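Long-range contact in secreted protein (Streptomyces lividans TK24, PDB 5LXZ), which is probably a copper-radical oxidase of the galactose oxidase type (family AA5), built around a Kelch beta-propeller and loaded here with copper: residues R293-L301 with Y311-P320. The protein carries 1 engineered substitution. Sequence-based numbering, arbitrary orientation.
Sequences RQFPTYPAL and YSGANAGYGP. With EDO (1,2-ethanediol), chain M; ACT (acetate ion), chain D.
The ring of Tyr311 is the main bump. With CG anti to the backbone N (chi1 171°), it lies in a hollow walled by Phe295, Pro296, Pro299 and Leu301. Phe295 meets it edge-to-face, CD2 over the ring centre, planes at 73°. Gly313 N lies over the opposite face. Leu301 CD2 fills the corner at Tyr311 CB, 3.6 Å away, and Pro299 CB adjoins Tyr311 CE1. At the far end Pro296 CG sits 3.4 Å from Tyr311 OH, which is hydrogen-bonded to Gly324 O. With an alanine in place of Tyr311, the hollow between Phe295 and Pro299 would probably be left unfilled and Gly324 O would lose its phenol partner. The Pro296 ring also fills a notch, its CB 3.3 Å from Asn315 OD1 and 3.4 Å from Tyr318 O. Farther along, Gly317 O is gripped twice, by Thr297 N (2.9 Å) and Thr297 OG1 (2.8 Å). Ala316 CB abuts the edge of the Tyr298 ring, which stacks on the copper ligand Tyr248. The loops lead into strand 301-303 and out of strand 309-311, in one antiparallel propeller blade. Strand 259-262 packs on Phe295, Pro299 and Leu301, strand 337-339 touches Phe295 and Tyr311, and strand 353-356 meets Ala300 and Ala314.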
ATOM      1  N   ARG A 293     -10.926 -15.181   5.683  1.00  8.48           N
ATOM      2  CA  ARG A 293     -11.055 -13.863   6.293  0.60  8.67           C
ATOM      3  C   ARG A 293     -10.820 -12.805   5.249  1.00  8.27           C
ATOM      4  O   ARG A 293      -9.757 -12.687   4.641  1.00  7.91           O
ATOM      5  CB  ARG A 293     -10.184 -13.629   7.490  0.60  8.97           C
ATOM      6  CG  ARG A 293     -10.547 -12.281   8.090  0.60  9.52           C
ATOM      7  CD  ARG A 293     -10.201 -12.131   9.526  0.60  9.81           C
ATOM      8  NE  ARG A 293     -10.885 -13.011  10.456  0.60 10.03           N
ATOM      9  CZ  ARG A 293     -12.122 -12.848  10.947  0.60 10.39           C
ATOM     10  NH1 ARG A 293     -12.908 -11.842  10.572  0.60 11.93           N
ATOM     11  NH2 ARG A 293     -12.569 -13.706  11.846  0.60 10.26           N
ATOM     12  N   GLN A 294     -11.911 -12.071   5.022  1.00  8.71           N
ATOM     13  CA  GLN A 294     -11.976 -11.139   3.928  1.00  8.71           C
ATOM     14  C   GLN A 294     -11.673  -9.718   4.345  1.00  8.02           C
ATOM     15  O   GLN A 294     -12.131  -9.256   5.400  1.00  8.45           O
ATOM     16  CB  GLN A 294     -13.357 -11.222   3.277  1.00  9.50           C
ATOM     17  CG  GLN A 294     -13.497 -10.416   2.011  1.00  9.99           C
ATOM     18  CD  GLN A 294     -14.896 -10.459   1.459  1.00 11.84           C
ATOM     19  OE1 GLN A 294     -15.630  -9.447   1.486  1.00 14.58           O
ATOM     20  NE2 GLN A 294     -15.260 -11.585   0.918  1.00 11.39           N
ATOM     21  N   PHE A 295     -10.885  -9.062   3.493  1.00  8.20           N
ATOM     22  CA  PHE A 295     -10.554  -7.653   3.634  1.00  7.70           C
ATOM     23  C   PHE A 295     -10.643  -6.959   2.278  1.00  7.16           C
ATOM     24  O   PHE A 295     -10.493  -7.612   1.253  1.00  7.00           O
ATOM     25  CB  PHE A 295      -9.097  -7.473   4.128  1.00  8.27           C
ATOM     26  CG  PHE A 295      -8.816  -8.022   5.492  1.00  8.80           C
ATOM     27  CD1 PHE A 295      -8.394  -9.331   5.656  1.00  8.88           C
ATOM     28  CD2 PHE A 295      -8.975  -7.219   6.615  1.00  9.39           C
ATOM     29  CE1 PHE A 295      -8.149  -9.830   6.907  1.00  9.13           C
ATOM     30  CE2 PHE A 295      -8.722  -7.729   7.895  1.00 10.17           C
ATOM     31  CZ  PHE A 295      -8.262  -9.034   8.021  1.00  9.48           C
ATOM     32  N   PRO A 296     -10.765  -5.635   2.293  1.00  7.16           N
ATOM     33  CA  PRO A 296     -10.559  -4.876   1.075  1.00  6.79           C
ATOM     34  C   PRO A 296      -9.129  -4.984   0.586  1.00  6.57           C
ATOM     35  O   PRO A 296      -8.317  -5.573   1.292  1.00  7.02           O
ATOM     36  CB  PRO A 296     -10.846  -3.428   1.491  1.00  7.01           C
ATOM     37  CG  PRO A 296     -10.727  -3.430   2.966  1.00  7.61           C
ATOM     38  CD  PRO A 296     -11.065  -4.783   3.457  1.00  7.59           C
ATOM     39  N   THR A 297      -8.820  -4.377  -0.537  1.00  6.34           N
ATOM     40  CA  THR A 297      -7.474  -4.473  -1.118  1.00  6.56           C
ATOM     41  C   THR A 297      -6.473  -3.631  -0.366  1.00  6.24           C
ATOM     42  O   THR A 297      -6.818  -2.721   0.376  1.00  6.12           O
ATOM     43  CB  THR A 297      -7.477  -4.053  -2.593  1.00  7.08           C
ATOM     44  OG1 THR A 297      -7.785  -2.658  -2.693  1.00  7.56           O
ATOM     45  CG2 THR A 297      -8.412  -4.910  -3.393  1.00  7.71           C
ATOM     46  N   TYR A 298      -5.198  -3.967  -0.528  1.00  5.69           N
ATOM     47  CA  TYR A 298      -4.093  -3.384   0.217  1.00  5.66           C
ATOM     48  C   TYR A 298      -4.456  -3.117   1.679  1.00  5.25           C
ATOM     49  O   TYR A 298      -4.215  -1.996   2.200  1.00  5.22           O
ATOM     50  CB  TYR A 298      -3.511  -2.134  -0.465  1.00  5.63           C
ATOM     51  CG  TYR A 298      -2.763  -2.391  -1.744  1.00  5.89           C
ATOM     52  CD1 TYR A 298      -1.768  -3.342  -1.807  1.00  6.04           C
ATOM     53  CD2 TYR A 298      -3.015  -1.649  -2.900  1.00  5.79           C
ATOM     54  CE1 TYR A 298      -1.065  -3.565  -2.967  1.00  6.23           C
ATOM     55  CE2 TYR A 298      -2.334  -1.876  -4.072  1.00  5.97           C
ATOM     56  CZ  TYR A 298      -1.334  -2.805  -4.109  1.00  6.08           C
ATOM     57  OH  TYR A 298      -0.661  -2.976  -5.306  1.00  6.52           O
ATOM     58  N   PRO A 299      -4.963  -4.118   2.394  1.00  5.42           N
ATOM     59  CA  PRO A 299      -5.213  -3.899   3.816  1.00  5.21           C
ATOM     60  C   PRO A 299      -3.922  -3.657   4.546  1.00  5.18           C
ATOM     61  O   PRO A 299      -2.941  -4.334   4.331  1.00  5.46           O
ATOM     62  CB  PRO A 299      -5.884  -5.181   4.290  1.00  5.23           C
ATOM     63  CG  PRO A 299      -5.327  -6.211   3.320  1.00  5.25           C
ATOM     64  CD  PRO A 299      -5.169  -5.530   2.000  1.00  5.49           C
ATOM     65  N   ALA A 300      -3.884  -2.665   5.425  1.00  5.03           N
ATOM     66  CA  ALA A 300      -2.676  -2.378   6.180  1.00  5.21           C
ATOM     67  C   ALA A 300      -2.537  -3.339   7.345  1.00  5.39           C
ATOM     68  O   ALA A 300      -3.175  -3.150   8.375  1.00  5.61           O
ATOM     69  CB  ALA A 300      -2.698  -0.940   6.657  1.00  5.61           C
ATOM     70  N   LEU A 301      -1.713  -4.371   7.158  1.00  5.18           N
ATOM     71  CA  LEU A 301      -1.604  -5.501   8.079  1.00  5.43           C
ATOM     72  C   LEU A 301      -0.176  -5.569   8.624  1.00  5.69           C
ATOM     73  O   LEU A 301       0.757  -5.814   7.861  1.00  6.78           O
ATOM     74  CB  LEU A 301      -1.913  -6.803   7.362  1.00  5.42           C
ATOM     75  CG  LEU A 301      -3.304  -6.907   6.748  1.00  5.84           C
ATOM     76  CD1 LEU A 301      -3.435  -8.218   5.971  1.00  6.29           C
ATOM     77  CD2 LEU A 301      -4.394  -6.843   7.802  1.00  6.11           C
ATOM     78  N   TYR A 311      -4.669  -5.011  11.916  1.00  5.44           N
ATOM     79  CA  TYR A 311      -5.278  -4.350  10.739  1.00  5.48           C
ATOM     80  C   TYR A 311      -5.673  -2.990  11.186  1.00  5.56           C
ATOM     81  O   TYR A 311      -6.563  -2.843  12.030  1.00  5.60           O
ATOM     82  CB  TYR A 311      -6.468  -5.149  10.267  1.00  5.41           C
ATOM     83  CG  TYR A 311      -7.310  -4.476   9.204  1.00  5.34           C
ATOM     84  CD1 TYR A 311      -6.721  -3.954   8.033  1.00  5.51           C
ATOM     85  CD2 TYR A 311      -8.676  -4.389   9.319  1.00  5.38           C
ATOM     86  CE1 TYR A 311      -7.496  -3.364   7.043  1.00  5.54           C
ATOM     87  CE2 TYR A 311      -9.441  -3.869   8.310  1.00  5.66           C
ATOM     88  CZ  TYR A 311      -8.850  -3.347   7.174  1.00  5.63           C
ATOM     89  OH  TYR A 311      -9.560  -2.826   6.127  1.00  6.48           O
ATOM     90  N   SER A 312      -5.108  -1.964  10.547  1.00  5.67           N
ATOM     91  CA  SER A 312      -5.346  -0.600  10.988  1.00  6.00           C
ATOM     92  C   SER A 312      -6.676  -0.073  10.443  1.00  6.23           C
ATOM     93  O   SER A 312      -7.108   0.976  10.901  1.00  6.97           O
ATOM     94  CB  SER A 312      -4.234   0.328  10.531  1.00  6.17           C
ATOM     95  OG  SER A 312      -4.330   0.565   9.130  1.00  5.83           O
ATOM     96  N   GLY A 313      -7.268  -0.750   9.485  1.00  5.75           N
ATOM     97  CA  GLY A 313      -8.433  -0.270   8.764  1.00  5.83           C
ATOM     98  C   GLY A 313      -8.103   0.424   7.451  1.00  5.64           C
ATOM     99  O   GLY A 313      -8.974   0.528   6.583  1.00  5.68           O
ATOM    100  N   ALA A 314      -6.865   0.866   7.269  1.00  5.63           N
ATOM    101  CA  ALA A 314      -6.470   1.539   6.024  1.00  5.54           C
ATOM    102  C   ALA A 314      -6.431   0.529   4.903  1.00  5.48           C
ATOM    103  O   ALA A 314      -6.024  -0.630   5.120  1.00  5.78           O
ATOM    104  CB  ALA A 314      -5.107   2.206   6.169  1.00  5.38           C
ATOM    105  N   ASN A 315      -6.891   0.926   3.730  1.00  5.64           N
ATOM    106  CA  ASN A 315      -7.013  -0.004   2.603  1.00  5.60           C
ATOM    107  C   ASN A 315      -7.227   0.784   1.329  1.00  5.98           C
ATOM    108  O   ASN A 315      -7.477   1.961   1.396  1.00  6.23           O
ATOM    109  CB  ASN A 315      -8.217  -0.954   2.807  1.00  5.95           C
ATOM    110  CG  ASN A 315      -9.556  -0.247   2.724  1.00  6.53           C
ATOM    111  OD1 ASN A 315     -10.145  -0.177   1.669  1.00  6.17           O
ATOM    112  ND2 ASN A 315      -9.998   0.350   3.826  1.00  6.45           N
ATOM    113  N   ALA A 316      -7.098   0.126   0.197  1.00  6.25           N
ATOM    114  CA  ALA A 316      -7.220   0.768  -1.122  1.00  6.75           C
ATOM    115  C   ALA A 316      -8.592   0.572  -1.745  1.00  7.99           C
ATOM    116  O   ALA A 316      -8.817   1.000  -2.889  1.00  9.64           O
ATOM    117  CB  ALA A 316      -6.121   0.288  -2.060  1.00  7.06           C
ATOM    118  N   GLY A 317      -9.509  -0.022  -1.004  1.00  7.49           N
ATOM    119  CA  GLY A 317     -10.894  -0.173  -1.414  1.00  7.66           C
ATOM    120  C   GLY A 317     -11.234  -1.501  -2.052  1.00  7.75           C
ATOM    121  O   GLY A 317     -10.476  -2.470  -1.968  1.00  7.79           O
ATOM    122  N   TYR A 318     -12.417  -1.549  -2.663  1.00  7.66           N
ATOM    123  CA  TYR A 318     -13.050  -2.754  -3.201  1.00  8.25           C
ATOM    124  C   TYR A 318     -13.645  -3.632  -2.116  1.00  7.90           C
ATOM    125  O   TYR A 318     -13.292  -3.534  -0.936  1.00  8.23           O
ATOM    126  CB  TYR A 318     -12.152  -3.561  -4.145  1.00  9.07           C
ATOM    127  CG  TYR A 318     -11.744  -2.787  -5.365  1.00 10.70           C
ATOM    128  CD1 TYR A 318     -12.616  -2.677  -6.439  1.00 11.80           C
ATOM    129  CD2 TYR A 318     -10.506  -2.159  -5.455  1.00 12.64           C
ATOM    130  CE1 TYR A 318     -12.275  -1.958  -7.565  1.00 13.40           C
ATOM    131  CE2 TYR A 318     -10.146  -1.453  -6.592  1.00 13.73           C
ATOM    132  CZ  TYR A 318     -11.066  -1.336  -7.628  1.00 15.04           C
ATOM    133  OH  TYR A 318     -10.729  -0.611  -8.779  1.00 19.54           O
ATOM    134  N   GLY A 319     -14.540  -4.504  -2.523  1.00  8.06           N
ATOM    135  CA  GLY A 319     -15.311  -5.287  -1.605  1.00  8.19           C
ATOM    136  C   GLY A 319     -16.399  -4.508  -0.929  1.00  8.29           C
ATOM    137  O   GLY A 319     -16.551  -3.284  -1.116  1.00  7.50           O
ATOM    138  N   PRO A 320     -17.139  -5.177  -0.084  1.00  8.72           N
ATOM    139  CA  PRO A 320     -18.302  -4.537   0.558  1.00 10.07           C
ATOM    140  C   PRO A 320     -17.908  -3.554   1.643  1.00 11.16           C
ATOM    141  O   PRO A 320     -16.763  -3.597   2.148  1.00 11.54           O
ATOM    142  CB  PRO A 320     -19.044  -5.700   1.152  1.00 10.43           C
ATOM    143  CG  PRO A 320     -18.033  -6.728   1.353  1.00 11.24           C
ATOM    144  CD  PRO A 320     -16.998  -6.591   0.280  1.00  9.60           C
TER
HETATM  145  C1  EDO M 712     -12.388  -8.733   9.914  1.00 24.97           C
HETATM  146  O1  EDO M 712     -13.740  -8.277   9.766  1.00 32.16           O
HETATM  147  C2  EDO M 712     -11.875  -9.212   8.561  1.00 24.38           C
HETATM  148  O2  EDO M 712     -12.782 -10.106   7.877  1.00 20.07           O
HETATM  149  C   ACT D 703     -15.761 -12.237  12.776  1.00 44.51           C
HETATM  150  O   ACT D 703     -15.570 -13.397  12.346  1.00 44.99           O
HETATM  151  OXT ACT D 703     -15.286 -11.874  13.875  1.00 45.68           O
HETATM  152  CH3 ACT D 703     -16.561 -11.275  11.949  1.00 46.73           C